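Local coordinates for protein cytolethal distending toxin subunit B (PDB 2F1N) that nicks DNA as the endonuclease subunit of a tripartite bacterial toxin, very probably damaging the DNA of intoxicated cells and arresting them at G2/M, at residues A[32-35]-A[36-40]. Residues are numbered along the deposited sequence; the frame is centred on the assembly and turned at random.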
loop_
_atom_site.group_PDB
_atom_site.type_symbol
_atom_site.label_atom_id
_atom_site.label_comp_id
_atom_site.label_asym_id
_atom_site.label_seq_id
_atom_site.Cartn_x
_atom_site.Cartn_y
_atom_site.Cartn_z
ATOM N N SER A 32 13.346 11.685 9.229
ATOM C CA SER A 32 13.302 10.738 10.352
ATOM C C SER A 32 12.271 9.650 10.158
ATOM O O SER A 32 12.541 8.491 10.427
ATOM C CB SER A 32 13.092 11.434 11.704
ATOM O OG SER A 32 14.273 12.158 12.046
ATOM N N LYS A 33 11.089 10.029 9.686
ATOM C CA LYS A 33 10.052 9.041 9.465
ATOM C C LYS A 33 10.519 7.989 8.477
ATOM O O LYS A 33 10.195 6.817 8.671
ATOM C CB LYS A 33 8.760 9.678 9.015
ATOM C CG LYS A 33 8.017 10.318 10.196
ATOM C CD LYS A 33 6.904 11.226 9.704
ATOM C CE LYS A 33 6.133 11.762 10.931
ATOM N NZ LYS A 33 4.911 12.523 10.574
ATOM N N TRP A 34 11.272 8.389 7.445
ATOM C CA TRP A 34 11.867 7.377 6.555
ATOM C C TRP A 34 13.091 6.685 7.145
ATOM O O TRP A 34 13.105 5.470 7.252
ATOM C CB TRP A 34 12.208 7.959 5.196
ATOM C CG TRP A 34 10.995 8.039 4.314
ATOM C CD1 TRP A 34 10.115 9.110 4.172
ATOM C CD2 TRP A 34 10.546 7.025 3.399
ATOM N NE1 TRP A 34 9.132 8.784 3.264
ATOM C CE2 TRP A 34 9.384 7.530 2.754
ATOM C CE3 TRP A 34 10.987 5.723 3.103
ATOM C CZ2 TRP A 34 8.655 6.789 1.814
ATOM C CZ3 TRP A 34 10.310 5.007 2.108
ATOM C CH2 TRP A 34 9.146 5.538 1.494
ATOM N N ASN A 35 14.114 7.468 7.554
ATOM C CA ASN A 35 15.413 6.857 7.935
ATOM C C ASN A 35 15.364 6.070 9.223
ATOM O O ASN A 35 16.140 5.122 9.386
ATOM C CB ASN A 35 16.589 7.865 7.997
ATOM C CG ASN A 35 17.993 7.161 8.025
ATOM O OD1 ASN A 35 18.280 6.210 7.266
ATOM N ND2 ASN A 35 18.878 7.647 8.919
ATOM N N ILE A 36 14.435 6.443 10.107
ATOM C CA ILE A 36 14.207 5.658 11.326
ATOM C C ILE A 36 12.991 4.744 11.265
ATOM O O ILE A 36 13.142 3.532 11.329
ATOM C CB ILE A 36 14.155 6.580 12.587
ATOM C CG1 ILE A 36 15.319 7.561 12.550
ATOM C CG2 ILE A 36 14.151 5.722 13.878
ATOM C CD1 ILE A 36 16.659 6.920 12.741
ATOM N N ASN A 37 11.796 5.306 11.106
ATOM C CA ASN A 37 10.564 4.529 11.288
ATOM C C ASN A 37 10.261 3.582 10.139
ATOM O O ASN A 37 10.024 2.412 10.365
ATOM C CB ASN A 37 9.387 5.433 11.578
ATOM C CG ASN A 37 9.676 6.372 12.756
ATOM O OD1 ASN A 37 9.970 5.910 13.877
ATOM N ND2 ASN A 37 9.624 7.653 12.512
ATOM N N VAL A 38 10.300 4.060 8.898
ATOM C CA VAL A 38 10.136 3.099 7.790
ATOM C C VAL A 38 11.252 2.048 7.755
ATOM O O VAL A 38 10.980 0.855 7.525
ATOM C CB VAL A 38 10.069 3.849 6.409
ATOM C CG1 VAL A 38 10.194 2.830 5.287
ATOM C CG2 VAL A 38 8.757 4.694 6.262
ATOM N N ARG A 39 12.480 2.479 8.005
ATOM C CA ARG A 39 13.614 1.559 8.048
ATOM C C ARG A 39 13.390 0.399 9.026
ATOM O O ARG A 39 13.657 -0.755 8.699
ATOM C CB ARG A 39 14.860 2.313 8.449
ATOM C CG ARG A 39 16.055 1.387 8.531
ATOM C CD ARG A 39 17.259 2.039 9.145
ATOM N NE ARG A 39 17.938 2.931 8.216
ATOM C CZ ARG A 39 18.931 2.542 7.398
ATOM N NH1 ARG A 39 19.310 1.280 7.380
ATOM N NH2 ARG A 39 19.528 3.420 6.600
ATOM N N GLN A 40 12.889 0.725 10.215
ATOM C CA GLN A 40 12.572 -0.305 11.211
ATOM C C GLN A 40 11.496 -1.286 10.769
ATOM O O GLN A 40 11.610 -2.485 11.049
ATOM C CB GLN A 40 12.246 0.347 12.572
ATOM C CG GLN A 40 13.529 0.835 13.403
ATOM C CD GLN A 40 14.872 0.928 12.623
ATOM O OE1 GLN A 40 15.435 2.042 12.445
ATOM N NE2 GLN A 40 15.407 -0.232 12.200
#
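Arg39 runs back along the helix to lie beside Asn35, four residues earlier, and the two side chains point the same way. With chi3 at -77° the arginine chain bends, which brings its guanidinium round to Asn35: NH2 donates to Asn35 OD1 at 3.1 Å, and OD1 sits almost exactly in the guanidinium plane. The amide itself stands nearly upright to that plane, 82° away. Arg39 NE adds weak bonds to the same OD1 and to the backbone O of Asn35, the latter at 3.1 Å; NH1 is tied separately to the carbonyl of Leu84, and together these bonds limit the rotation of the guanidinium group.

Trp34 and Val38 make the apolar side of this turn. Val38 lies alongside Trp34, its CG2 over one face of the indole in a CH-pi contact, 4.3 Å from the centroid of the six-membered ring, while CG1 meets the ring atom CE3 of Trp34 at 3.7 Å. This is helix 31-42, the crossover of a beta-alpha-beta unit between strands 18-25 and 50-56 in the DNase I-like fold, and it packs on the larger sheet: Trp34 reaches Ile95, Phe97, Ala110 and Val112 and gives its NE1 hydrogen to Ala56 O, while Val38 rests on Leu23.

The helix widens locally into pi-type turns. Val38 N bonds to Lys33 O at 2.8 Å and Arg39 N to Trp34 O, both five residues back, whereas Ile36 N keeps the regular bond to Ser32 O, four back. On another side Asn37 crosses Lys33, its ND2 3.9 Å from Lys33 CG; beyond that point the extended lysine carries NZ away to the carbonyls of Leu23 and Ser251.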